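Local atomic coordinates of ribonuclease T2 (Homo sapiens, PDB entry 3T0O), a protein that cleaves single-stranded RNA, preferentially between purine and uridine residues, and so degrades microbial RNA into products sensed by TLR8 in innate immunity. Residues D36-I40 with Y118-N124; Q100-L104 with K181-Q185; I158-P162 with R212-C217. All blocks are in the same frame, centred on the assembly; numbering follows the deposited sequence. Where two conformers were deposited one is given.

Contact 1: residues D36-I40 with Y118-N124; sequences DYWTI and YRELDLN
The carboxamide of Asn-124 lies against the backbone of Trp-38 and uses both of its ends there. OD1 accepts the N-H of Trp-38 on a lone pair (N to OD1 2.8 Å), while ND2 gives a hydrogen to the carbonyl O of the same residue (ND2 to O 2.9 Å, N-H...O 158°), in the planes of both amides. The carboxamide plane of Asn-124 is turned 49° from the indole, whose edge OD1 also meets at CD1. Trp-38 O has a second donor, the phenol OH of Tyr-118 at 2.6 Å; two bonds thus grip this oxygen, and the one from Tyr-118 sets the direction of its hydroxyl hydrogen. CG of Tyr-118 stands opposite its backbone N (chi1 174°), which carries the ring out from the end of helix 107-121 to the strand. Ile-40 crosses this ring obliquely, its CG1 3.4 Å from CD1 of Tyr-118. On the indole, Leu-123 CD2 sits 3.6 Å above one face, offset toward the rim, and NE1 of Trp-38 bonds to Tyr-224. Two successive helices are thereby fastened to the loop leading into strand 39-45 and to its first residues, just before the predicted active-site His-41, in the alpha/beta fold of the RNase T2 family.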
ATOM      1  N   ASP A  36       1.230  -8.919  10.779  1.00 14.28           N
ATOM      2  CA  ASP A  36       2.390  -9.547  10.225  0.50 13.75           C
ATOM      3  C   ASP A  36       2.230  -9.834   8.726  1.00 13.19           C
ATOM      4  O   ASP A  36       2.785 -10.835   8.161  1.00 15.16           O
ATOM      5  CB  ASP A  36       2.687 -10.839  11.003  0.50 15.63           C
ATOM      6  CG  ASP A  36       1.614 -11.875  10.832  0.50 17.51           C
ATOM      7  OD1 ASP A  36       1.795 -13.030  11.319  0.50 20.81           O
ATOM      8  OD2 ASP A  36       0.556 -11.573  10.249  0.50 17.00           O
ATOM      9  N   TYR A  37       1.625  -8.877   8.024  1.00 11.21           N
ATOM     10  CA  TYR A  37       1.485  -9.007   6.567  1.00  9.50           C
ATOM     11  C   TYR A  37       1.402  -7.626   5.963  1.00  9.66           C
ATOM     12  O   TYR A  37       1.101  -6.668   6.674  1.00 10.90           O
ATOM     13  CB  TYR A  37       0.203  -9.789   6.216  1.00 11.84           C
ATOM     14  CG  TYR A  37      -1.050  -9.366   6.916  1.00 10.38           C
ATOM     15  CD1 TYR A  37      -1.903  -8.407   6.348  1.00 13.09           C
ATOM     16  CD2 TYR A  37      -1.427  -9.985   8.081  1.00 14.06           C
ATOM     17  CE1 TYR A  37      -3.100  -8.067   6.942  1.00 12.89           C
ATOM     18  CE2 TYR A  37      -2.612  -9.581   8.700  1.00 12.71           C
ATOM     19  CZ  TYR A  37      -3.382  -8.600   8.122  1.00 13.76           C
ATOM     20  OH  TYR A  37      -4.625  -8.332   8.753  1.00 19.47           O
ATOM     21  N   TRP A  38       1.783  -7.508   4.714  1.00  8.58           N
ATOM     22  CA  TRP A  38       1.660  -6.271   3.985  1.00  7.49           C
ATOM     23  C   TRP A  38       0.240  -5.897   3.829  1.00  8.34           C
ATOM     24  O   TRP A  38      -0.616  -6.749   3.555  1.00  9.87           O
ATOM     25  CB  TRP A  38       2.243  -6.450   2.562  1.00  8.68           C
ATOM     26  CG  TRP A  38       3.755  -6.637   2.639  1.00  8.09           C
ATOM     27  CD1 TRP A  38       4.440  -7.829   2.942  1.00 11.95           C
ATOM     28  CD2 TRP A  38       4.746  -5.634   2.441  1.00  7.61           C
ATOM     29  NE1 TRP A  38       5.801  -7.561   2.984  1.00 11.45           N
ATOM     30  CE2 TRP A  38       6.020  -6.247   2.653  1.00 10.83           C
ATOM     31  CE3 TRP A  38       4.691  -4.273   2.093  1.00  6.79           C
ATOM     32  CZ2 TRP A  38       7.214  -5.542   2.568  1.00  9.76           C
ATOM     33  CZ3 TRP A  38       5.888  -3.562   1.970  1.00  8.72           C
ATOM     34  CH2 TRP A  38       7.147  -4.213   2.190  1.00  7.66           C
ATOM     35  N   THR A  39      -0.034  -4.605   4.062  1.00  8.21           N
ATOM     36  CA  THR A  39      -1.424  -4.122   3.946  1.00  8.51           C
ATOM     37  C   THR A  39      -1.501  -2.966   2.958  1.00  7.55           C
ATOM     38  O   THR A  39      -0.491  -2.454   2.448  1.00  7.25           O
ATOM     39  CB  THR A  39      -1.945  -3.569   5.335  1.00  7.72           C
ATOM     40  OG1 THR A  39      -1.026  -2.549   5.774  1.00  9.65           O
ATOM     41  CG2 THR A  39      -1.920  -4.700   6.332  1.00 10.10           C
ATOM     42  N   ILE A  40      -2.759  -2.567   2.635  1.00  7.53           N
ATOM     43  CA  ILE A  40      -2.986  -1.520   1.673  1.00  8.32           C
ATOM     44  C   ILE A  40      -2.707  -0.157   2.241  1.00  7.75           C
ATOM     45  O   ILE A  40      -3.242   0.203   3.302  1.00 10.31           O
ATOM     46  CB  ILE A  40      -4.446  -1.536   1.222  1.00  8.99           C
ATOM     47  CG1 ILE A  40      -4.768  -2.907   0.622  1.00  8.26           C
ATOM     48  CG2 ILE A  40      -4.637  -0.389   0.217  1.00  9.30           C
ATOM     49  CD1 ILE A  40      -6.298  -3.082   0.374  1.00 11.30           C
ATOM     50  N   TYR A 118      -5.786  -5.845  -4.197  1.00  8.80           N
ATOM     51  CA  TYR A 118      -4.875  -6.339  -3.158  1.00  9.15           C
ATOM     52  C   TYR A 118      -4.940  -7.893  -3.092  1.00 10.22           C
ATOM     53  O   TYR A 118      -3.897  -8.522  -2.981  1.00 11.31           O
ATOM     54  CB  TYR A 118      -5.440  -5.799  -1.833  1.00  9.52           C
ATOM     55  CG  TYR A 118      -4.720  -6.314  -0.585  1.00 10.93           C
ATOM     56  CD1 TYR A 118      -3.456  -5.862  -0.278  1.00  8.69           C
ATOM     57  CD2 TYR A 118      -5.344  -7.224   0.232  1.00  9.56           C
ATOM     58  CE1 TYR A 118      -2.835  -6.336   0.914  1.00  9.06           C
ATOM     59  CE2 TYR A 118      -4.755  -7.707   1.412  1.00 12.16           C
ATOM     60  CZ  TYR A 118      -3.504  -7.227   1.728  1.00 10.60           C
ATOM     61  OH  TYR A 118      -2.956  -7.740   2.904  1.00 12.23           O
ATOM     62  N   ARG A 119      -6.129  -8.465  -3.180  1.00 11.53           N
ATOM     63  CA  ARG A 119      -6.317  -9.924  -3.139  0.50 12.30           C
ATOM     64  C   ARG A 119      -5.685 -10.617  -4.335  1.00 13.18           C
ATOM     65  O   ARG A 119      -5.149 -11.732  -4.218  1.00 15.17           O
ATOM     66  CB  ARG A 119      -7.839 -10.255  -3.093  0.50 13.34           C
ATOM     67  CG  ARG A 119      -8.522  -9.721  -1.815  0.50 16.25           C
ATOM     68  CD  ARG A 119      -9.979 -10.211  -1.603  0.50 18.43           C
ATOM     69  NE  ARG A 119     -10.854  -9.997  -2.755  0.50 22.27           N
ATOM     70  CZ  ARG A 119     -11.783  -9.049  -2.875  0.50 21.85           C
ATOM     71  NH1 ARG A 119     -11.994  -8.142  -1.935  0.50 21.15           N
ATOM     72  NH2 ARG A 119     -12.514  -9.010  -3.980  0.50 25.08           N
ATOM     73  N   GLU A 120      -5.861  -9.998  -5.514  1.00 13.21           N
ATOM     74  CA  GLU A 120      -5.402 -10.590  -6.755  1.00 14.20           C
ATOM     75  C   GLU A 120      -3.887 -10.482  -6.805  1.00 14.01           C
ATOM     76  O   GLU A 120      -3.188 -11.418  -7.263  1.00 14.84           O
ATOM     77  CB  GLU A 120      -6.039  -9.879  -7.950  1.00 15.22           C
ATOM     78  CG  GLU A 120      -7.520 -10.201  -8.046  1.00 22.52           C
ATOM     79  CD  GLU A 120      -8.204  -9.470  -9.162  1.00 28.68           C
ATOM     80  OE1 GLU A 120      -7.583  -8.644  -9.867  1.00 33.78           O
ATOM     81  OE2 GLU A 120      -9.385  -9.773  -9.331  1.00 32.29           O
ATOM     82  N   LEU A 121      -3.333  -9.373  -6.336  1.00 11.88           N
ATOM     83  CA  LEU A 121      -1.906  -9.306  -6.382  1.00 10.84           C
ATOM     84  C   LEU A 121      -1.246 -10.252  -5.377  1.00 11.28           C
ATOM     85  O   LEU A 121      -0.199 -10.902  -5.628  1.00 10.24           O
ATOM     86  CB  LEU A 121      -1.465  -7.885  -6.051  1.00 12.07           C
ATOM     87  CG  LEU A 121      -1.900  -6.980  -7.204  1.00 15.09           C
ATOM     88  CD1 LEU A 121      -1.708  -5.525  -6.701  1.00 15.81           C
ATOM     89  CD2 LEU A 121      -1.074  -7.204  -8.512  1.00 17.81           C
ATOM     90  N   ASP A 122      -1.912 -10.384  -4.198  1.00 10.61           N
ATOM     91  CA  ASP A 122      -1.381 -11.231  -3.127  1.00  9.66           C
ATOM     92  C   ASP A 122       0.113 -11.170  -2.907  1.00 10.27           C
ATOM     93  O   ASP A 122       0.815 -12.184  -2.951  1.00 11.65           O
ATOM     94  CB  ASP A 122      -1.903 -12.646  -3.229  1.00 11.42           C
ATOM     95  CG  ASP A 122      -1.815 -13.380  -1.851  1.00 12.02           C
ATOM     96  OD1 ASP A 122      -1.319 -12.764  -0.871  1.00 15.53           O
ATOM     97  OD2 ASP A 122      -2.275 -14.536  -1.864  1.00 17.63           O
ATOM     98  N   LEU A 123       0.548  -9.941  -2.640  1.00  9.52           N
ATOM     99  CA  LEU A 123       1.958  -9.709  -2.390  1.00  9.05           C
ATOM    100  C   LEU A 123       2.496 -10.521  -1.230  1.00 10.25           C
ATOM    101  O   LEU A 123       3.584 -11.005  -1.308  1.00 10.70           O
ATOM    102  CB  LEU A 123       2.131  -8.198  -2.158  1.00 10.22           C
ATOM    103  CG  LEU A 123       3.514  -7.812  -1.596  1.00  9.57           C
ATOM    104  CD1 LEU A 123       4.634  -8.017  -2.667  1.00 11.31           C
ATOM    105  CD2 LEU A 123       3.399  -6.328  -1.191  1.00 12.26           C
ATOM    106  N   ASN A 124       1.692 -10.717  -0.212  1.00 10.95           N
ATOM    107  CA  ASN A 124       2.107 -11.520   0.907  1.00 11.19           C
ATOM    108  C   ASN A 124       2.444 -12.963   0.506  1.00 11.65           C
ATOM    109  O   ASN A 124       3.525 -13.466   0.899  1.00 12.95           O
ATOM    110  CB  ASN A 124       1.055 -11.502   1.951  1.00 12.69           C
ATOM    111  CG  ASN A 124       1.076 -10.224   2.680  1.00 11.95           C
ATOM    112  OD1 ASN A 124       2.033 -10.000   3.428  1.00 13.39           O
ATOM    113  ND2 ASN A 124       0.023  -9.411   2.540  1.00 13.82           N
TER

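Contact 2: residues Q100-L104 with K181-Q185; sequences QVDAL and KQDQQ
Two loops face each other with their closest CA atoms, those of Val-101 and Gln-182, 6.1 Å apart; the first is tightened by a bond of 2.9 Å from Leu-104 N to Val-101 O, about a short 3-10 turn. Val-101 carries most of the packing between them. Both methyls lie on Lys-181 O, CG2 at 3.3 Å and CG1 at 3.6 Å; CG2 also rests against CG of the lysine, and CG1, opposite the backbone N (chi1 166°), extends to Gln-182 O and Gln-184 NE2. Gln-184 NE2 is itself held by its own loop, hydrogen-bonded to Lys-181 O at 2.9 Å, with the donor above the carbonyl plane, and more weakly to Gln-182 O. A bend at chi2 (80°) folds the Gln-184 chain back over these carbonyls, and its OE1 bonds to Arg-113 of helix 107-121. The contact thus joins the connection between helices 84-98 and 107-121 to the hairpin turn linking antiparallel strands 171-180 and 186-187, at the periphery of the alpha/beta fold. Polar links between the loops run through water. One water donates to Gln-100 OE1 and accepts from Lys-181 NZ, at 2.7 Å from the latter; the ammonium also bonds to Trp-10 O and makes a cation-pi contact with the Trp-10 ring. A second water accepts from Asp-102 N and donates to OE1 of Gln-182, and a third spans Ala-103 N and Gln-182 O, 3.2 Å from that oxygen.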
ATOM      1  N   GLN A 100     -12.511   9.375 -12.014  1.00 17.93           N
ATOM      2  CA  GLN A 100     -12.587   9.583 -13.453  1.00 19.02           C
ATOM      3  C   GLN A 100     -12.698   8.292 -14.238  1.00 20.47           C
ATOM      4  O   GLN A 100     -13.117   8.305 -15.395  1.00 23.24           O
ATOM      5  CB  GLN A 100     -11.333  10.273 -13.880  1.00 18.87           C
ATOM      6  CG  GLN A 100     -11.287  11.624 -13.371  1.00 21.27           C
ATOM      7  CD  GLN A 100      -9.936  12.222 -13.593  1.00 23.71           C
ATOM      8  OE1 GLN A 100      -9.241  11.907 -14.601  1.00 25.22           O
ATOM      9  NE2 GLN A 100      -9.537  13.032 -12.661  1.00 21.00           N
ATOM     10  N   VAL A 101     -12.261   7.200 -13.635  1.00 18.91           N
ATOM     11  CA  VAL A 101     -12.341   5.883 -14.246  1.00 21.11           C
ATOM     12  C   VAL A 101     -13.659   5.233 -13.879  1.00 21.56           C
ATOM     13  O   VAL A 101     -14.028   5.216 -12.730  1.00 19.45           O
ATOM     14  CB  VAL A 101     -11.178   5.007 -13.740  1.00 21.08           C
ATOM     15  CG1 VAL A 101     -11.419   3.552 -14.078  1.00 24.36           C
ATOM     16  CG2 VAL A 101      -9.861   5.537 -14.349  1.00 25.66           C
ATOM     17  N   ASP A 102     -14.357   4.680 -14.863  1.00 21.73           N
ATOM     18  CA  ASP A 102     -15.736   4.194 -14.599  1.00 23.65           C
ATOM     19  C   ASP A 102     -15.701   3.098 -13.548  1.00 21.56           C
ATOM     20  O   ASP A 102     -16.514   3.117 -12.619  1.00 22.43           O
ATOM     21  CB  ASP A 102     -16.453   3.651 -15.845  1.00 22.73           C
ATOM     22  CG  ASP A 102     -17.050   4.727 -16.739  1.00 28.90           C
ATOM     23  OD1 ASP A 102     -16.947   5.932 -16.469  1.00 29.89           O
ATOM     24  OD2 ASP A 102     -17.587   4.330 -17.777  1.00 29.54           O
ATOM     25  N   ALA A 103     -14.692   2.226 -13.615  1.00 22.06           N
ATOM     26  CA  ALA A 103     -14.593   1.127 -12.632  1.00 21.32           C
ATOM     27  C   ALA A 103     -14.374   1.607 -11.204  1.00 20.76           C
ATOM     28  O   ALA A 103     -14.590   0.823 -10.276  1.00 21.00           O
ATOM     29  CB  ALA A 103     -13.442   0.189 -12.980  1.00 22.84           C
ATOM     30  N   LEU A 104     -14.008   2.877 -11.035  1.00 18.80           N
ATOM     31  CA  LEU A 104     -13.656   3.405  -9.724  1.00 16.16           C
ATOM     32  C   LEU A 104     -14.513   4.617  -9.385  1.00 16.74           C
ATOM     33  O   LEU A 104     -14.139   5.389  -8.483  1.00 16.89           O
ATOM     34  CB  LEU A 104     -12.177   3.866  -9.726  1.00 16.24           C
ATOM     35  CG  LEU A 104     -11.160   2.793 -10.160  1.00 15.67           C
ATOM     36  CD1 LEU A 104      -9.778   3.393 -10.183  1.00 15.97           C
ATOM     37  CD2 LEU A 104     -11.240   1.560  -9.281  1.00 18.06           C
ATOM     38  N   LYS A 181      -4.833   2.637 -16.157  1.00 19.15           N
ATOM     39  CA  LYS A 181      -5.878   3.494 -15.678  1.00 19.97           C
ATOM     40  C   LYS A 181      -7.244   2.858 -15.812  1.00 21.54           C
ATOM     41  O   LYS A 181      -8.035   2.803 -14.873  1.00 21.77           O
ATOM     42  CB  LYS A 181      -5.786   4.775 -16.516  1.00 21.21           C
ATOM     43  CG  LYS A 181      -6.892   5.753 -16.369  1.00 25.45           C
ATOM     44  CD  LYS A 181      -6.289   7.114 -16.849  1.00 26.09           C
ATOM     45  CE  LYS A 181      -6.963   8.301 -16.290  1.00 24.83           C
ATOM     46  NZ  LYS A 181      -6.691   9.507 -17.115  1.00 26.18           N
ATOM     47  N   GLN A 182      -7.514   2.310 -16.992  1.00 23.09           N
ATOM     48  CA  GLN A 182      -8.867   1.804 -17.234  1.00 25.95           C
ATOM     49  C   GLN A 182      -9.224   0.499 -16.562  1.00 25.80           C
ATOM     50  O   GLN A 182     -10.268   0.464 -15.878  1.00 26.66           O
ATOM     51  CB  GLN A 182      -9.213   1.811 -18.723  1.00 27.24           C
ATOM     52  CG  GLN A 182      -9.255   3.215 -19.274  1.00 29.99           C
ATOM     53  CD  GLN A 182     -10.275   4.135 -18.562  1.00 33.35           C
ATOM     54  OE1 GLN A 182     -11.366   3.706 -18.138  1.00 35.45           O
ATOM     55  NE2 GLN A 182      -9.918   5.410 -18.446  1.00 38.21           N
ATOM     56  N   ASP A 183      -8.338  -0.513 -16.656  1.00 24.44           N
ATOM     57  CA  ASP A 183      -8.642  -1.886 -16.186  1.00 24.41           C
ATOM     58  C   ASP A 183      -7.740  -2.344 -15.012  1.00 20.97           C
ATOM     59  O   ASP A 183      -7.831  -3.495 -14.571  1.00 20.85           O
ATOM     60  CB  ASP A 183      -8.456  -2.884 -17.349  1.00 26.46           C
ATOM     61  CG  ASP A 183      -9.036  -2.377 -18.651  1.00 33.95           C
ATOM     62  OD1 ASP A 183     -10.167  -1.839 -18.616  1.00 40.85           O
ATOM     63  OD2 ASP A 183      -8.372  -2.507 -19.710  1.00 37.95           O
ATOM     64  N   GLN A 184      -6.860  -1.451 -14.574  1.00 19.57           N
ATOM     65  CA  GLN A 184      -5.905  -1.678 -13.468  1.00 18.40           C
ATOM     66  C   GLN A 184      -5.130  -2.936 -13.680  1.00 18.14           C
ATOM     67  O   GLN A 184      -5.026  -3.769 -12.744  1.00 18.74           O
ATOM     68  CB  GLN A 184      -6.633  -1.726 -12.104  1.00 16.66           C
ATOM     69  CG  GLN A 184      -7.440  -0.474 -11.849  1.00 17.39           C
ATOM     70  CD  GLN A 184      -8.776  -0.505 -12.577  1.00 19.15           C
ATOM     71  OE1 GLN A 184      -9.529  -1.468 -12.464  1.00 21.63           O
ATOM     72  NE2 GLN A 184      -9.093   0.572 -13.291  1.00 23.15           N
ATOM     73  N   GLN A 185      -4.598  -3.115 -14.877  1.00 18.67           N
ATOM     74  CA  GLN A 185      -3.681  -4.215 -15.147  0.50 18.92           C
ATOM     75  C   GLN A 185      -2.251  -3.786 -14.800  1.00 17.80           C
ATOM     76  O   GLN A 185      -1.922  -2.606 -14.896  1.00 17.28           O
ATOM     77  CB  GLN A 185      -3.837  -4.656 -16.609  0.50 20.94           C
ATOM     78  CG  GLN A 185      -5.267  -5.165 -16.897  0.50 26.08           C
ATOM     79  CD  GLN A 185      -5.674  -6.325 -15.982  0.50 28.57           C
ATOM     80  OE1 GLN A 185      -6.550  -6.185 -15.111  0.50 28.81           O
ATOM     81  NE2 GLN A 185      -5.029  -7.475 -16.167  0.50 29.32           N
TER
HETATM   82  O   HOH W   1      -7.106  11.944 -15.996  1.00 14.60           O
HETATM   83  O   HOH W   2     -13.681   4.958 -17.705  1.00 15.68           O
HETATM   84  O   HOH W   3     -13.335   1.447 -16.055  1.00 14.08           O

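Contact 3: residues I158-P162 with R212-C217; sequences IQCLP and RGLRVC
Cys-160 and Cys-217 are joined by a disulfide where strand 157-161 pairs antiparallel with the short strand 215-216, at an edge of the main sheet. Cys-160 and Arg-215 form the hydrogen-bonded pair: Cys-160 N bonds to Arg-215 O at 2.8 Å, almost straight out from the carbonyl, and Arg-215 N returns a bond to Cys-160 O. Beyond the non-hydrogen-bonded pair of Gln-159 and Val-216, Cys-217 N reaches Ile-158 O in a nearly linear bond (N-H...O 176°). The side chain of Cys-217 starts with CB 3.6 Å from Ile-158 O, then places SG beside the backbone N (chi1 -62°). There the sulfur closes the covalent bond to Cys-160 SG, with a chi3 of 95°, and packs against CG2 of Ile-158. Val-141 of helix 141-152 and Gln-170 also touch Cys-217. At the other end of the pairing Leu-161 and Leu-214 cross, and Gly-213, at a positive phi and without a side chain, brings its backbone close against CD2 of Leu-161. Gln-159 sends its OE1 away to Gln-174 on the neighbouring strand 171-180. Leu-161 CD2 lies 3.5 Å from Gly-213 C and 3.6 Å from Leu-214 CD2.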
ATOM      1  N   ILE A 158      10.237   0.173  -4.635  1.00 11.81           N
ATOM      2  CA  ILE A 158      10.406  -0.347  -3.302  1.00 11.37           C
ATOM      3  C   ILE A 158      11.006   0.751  -2.431  1.00 11.92           C
ATOM      4  O   ILE A 158      12.045   1.339  -2.785  1.00 12.92           O
ATOM      5  CB  ILE A 158      11.322  -1.513  -3.309  1.00 13.14           C
ATOM      6  CG1 ILE A 158      10.871  -2.644  -4.255  1.00 19.33           C
ATOM      7  CG2 ILE A 158      11.497  -2.095  -1.853  1.00 16.65           C
ATOM      8  CD1 ILE A 158      11.965  -3.563  -4.544  1.00 25.43           C
ATOM      9  N   GLN A 159      10.314   1.070  -1.317  1.00  9.65           N
ATOM     10  CA  GLN A 159      10.676   2.233  -0.564  1.00 10.23           C
ATOM     11  C   GLN A 159      10.996   1.807   0.880  1.00  9.44           C
ATOM     12  O   GLN A 159      10.451   0.832   1.372  1.00  8.55           O
ATOM     13  CB  GLN A 159       9.552   3.264  -0.463  1.00 12.33           C
ATOM     14  CG  GLN A 159       9.319   3.812  -1.860  1.00 19.42           C
ATOM     15  CD  GLN A 159       8.003   4.314  -2.022  1.00 25.71           C
ATOM     16  OE1 GLN A 159       7.028   3.612  -1.758  1.00 27.68           O
ATOM     17  NE2 GLN A 159       7.915   5.534  -2.563  1.00 31.61           N
ATOM     18  N   CYS A 160      11.906   2.565   1.469  1.00  9.80           N
ATOM     19  CA  CYS A 160      12.553   2.192   2.740  1.00 10.03           C
ATOM     20  C   CYS A 160      12.559   3.388   3.669  1.00 11.25           C
ATOM     21  O   CYS A 160      12.597   4.544   3.229  1.00 11.56           O
ATOM     22  CB  CYS A 160      14.018   1.803   2.529  1.00 12.24           C
ATOM     23  SG  CYS A 160      14.252   0.137   1.919  1.00 14.03           S
ATOM     24  N   LEU A 161      12.638   3.077   4.961  1.00 10.86           N
ATOM     25  CA  LEU A 161      13.073   4.117   5.939  1.00 12.29           C
ATOM     26  C   LEU A 161      14.546   4.058   6.061  1.00 17.09           C
ATOM     27  O   LEU A 161      15.119   3.023   6.095  1.00 13.71           O
ATOM     28  CB  LEU A 161      12.397   3.900   7.302  1.00 13.16           C
ATOM     29  CG  LEU A 161      10.895   4.143   7.113  1.00 14.83           C
ATOM     30  CD1 LEU A 161      10.398   4.004   8.565  1.00 17.88           C
ATOM     31  CD2 LEU A 161      10.490   5.533   6.579  1.00 17.51           C
ATOM     32  N   PRO A 162      15.227   5.197   6.070  1.00 20.23           N
ATOM     33  CA  PRO A 162      16.676   5.127   6.203  1.00 22.18           C
ATOM     34  C   PRO A 162      17.112   4.709   7.601  1.00 24.21           C
ATOM     35  O   PRO A 162      16.274   4.685   8.526  1.00 25.48           O
ATOM     36  CB  PRO A 162      17.092   6.583   5.958  1.00 23.13           C
ATOM     37  CG  PRO A 162      15.933   7.359   6.669  1.00 23.82           C
ATOM     38  CD  PRO A 162      14.721   6.589   6.121  1.00 21.29           C
ATOM     39  N   ARG A 212       6.275  10.498   4.539  1.00 24.08           N
ATOM     40  CA  ARG A 212       6.668  10.263   5.932  1.00 21.38           C
ATOM     41  C   ARG A 212       7.973   9.527   6.073  1.00 20.66           C
ATOM     42  O   ARG A 212       8.158   8.684   6.927  1.00 23.81           O
ATOM     43  CB  ARG A 212       5.554   9.623   6.795  1.00 22.84           C
ATOM     44  CG  ARG A 212       4.602  10.715   7.105  1.00 25.05           C
ATOM     45  CD  ARG A 212       3.559  10.169   7.911  1.00 21.78           C
ATOM     46  NE  ARG A 212       3.786  10.415   9.327  1.00 18.05           N
ATOM     47  CZ  ARG A 212       3.590  11.567   9.974  1.00 19.96           C
ATOM     48  NH1 ARG A 212       3.689  11.546  11.286  1.00 16.42           N
ATOM     49  NH2 ARG A 212       3.302  12.744   9.341  1.00 21.60           N
ATOM     50  N   GLY A 213       8.887   9.899   5.223  1.00 17.36           N
ATOM     51  CA  GLY A 213      10.223   9.416   5.415  1.00 15.84           C
ATOM     52  C   GLY A 213      10.577   8.270   4.477  1.00 15.74           C
ATOM     53  O   GLY A 213      11.793   7.997   4.331  1.00 15.73           O
ATOM     54  N   LEU A 214       9.560   7.646   3.864  1.00 14.21           N
ATOM     55  CA  LEU A 214       9.871   6.560   2.907  1.00 14.58           C
ATOM     56  C   LEU A 214      10.529   7.149   1.698  1.00 16.00           C
ATOM     57  O   LEU A 214      10.088   8.211   1.148  1.00 19.45           O
ATOM     58  CB  LEU A 214       8.633   5.867   2.457  1.00 13.28           C
ATOM     59  CG  LEU A 214       8.096   5.008   3.588  1.00 13.29           C
ATOM     60  CD1 LEU A 214       6.673   4.610   3.235  1.00 18.39           C
ATOM     61  CD2 LEU A 214       8.918   3.763   3.811  1.00 15.64           C
ATOM     62  N   ARG A 215      11.634   6.524   1.280  1.00 13.38           N
ATOM     63  CA  ARG A 215      12.294   6.971   0.056  1.00 15.83           C
ATOM     64  C   ARG A 215      12.642   5.738  -0.702  1.00 14.14           C
ATOM     65  O   ARG A 215      12.645   4.665  -0.171  1.00 13.55           O
ATOM     66  CB  ARG A 215      13.593   7.700   0.396  1.00 16.79           C
ATOM     67  CG  ARG A 215      13.399   9.021   1.087  1.00 25.75           C
ATOM     68  CD  ARG A 215      12.727  10.056   0.217  1.00 30.59           C
ATOM     69  NE  ARG A 215      12.913  11.396   0.803  1.00 34.62           N
ATOM     70  CZ  ARG A 215      12.071  11.928   1.676  1.00 34.29           C
ATOM     71  NH1 ARG A 215      11.007  11.200   2.071  1.00 33.18           N
ATOM     72  NH2 ARG A 215      12.314  13.179   2.151  1.00 33.81           N
ATOM     73  N   VAL A 216      13.055   5.904  -1.962  1.00 16.35           N
ATOM     74  CA  VAL A 216      13.456   4.701  -2.706  1.00 15.64           C
ATOM     75  C   VAL A 216      14.549   3.963  -1.942  1.00 15.03           C
ATOM     76  O   VAL A 216      15.496   4.560  -1.428  1.00 15.63           O
ATOM     77  CB  VAL A 216      13.975   5.125  -4.104  1.00 16.21           C
ATOM     78  CG1 VAL A 216      15.022   6.168  -3.963  1.00 23.32           C
ATOM     79  CG2 VAL A 216      14.488   3.946  -4.857  1.00 21.25           C
ATOM     80  N   CYS A 217      14.414   2.631  -1.849  1.00 12.65           N
ATOM     81  CA  CYS A 217      15.468   1.859  -1.201  1.00 13.37           C
ATOM     82  C   CYS A 217      16.730   1.905  -2.002  1.00 15.34           C
ATOM     83  O   CYS A 217      16.693   1.713  -3.218  1.00 17.75           O
ATOM     84  CB  CYS A 217      15.069   0.403  -1.047  1.00 13.53           C
ATOM     85  SG  CYS A 217      13.630   0.131  -0.024  1.00 15.66           S
TER
HETATM   86  O   HOH W   4      14.719   0.431  -4.647  1.00 19.97           O

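Contact 1 is the buried one, about 8 Å from the chain centre to its own centre, whereas contacts 2 and 3 are partly buried and lie on opposite sides of that centre, their centres about 28 Å apart. Contacts 1 and 3 both reach the main antiparallel sheet, through strands 39-45 and 157-161. Contacts 1 and 2 lie at the two ends of helix 107-121: its C-terminal end enters the first, and the loop before it forms half of the second. Chemistry follows place. Side-chain groups bind a buried backbone directly in contact 1, waters bridge the peripheral loops of contact 2, and main-chain pairing with a covalent cross-link secures the edge strand in contact 3.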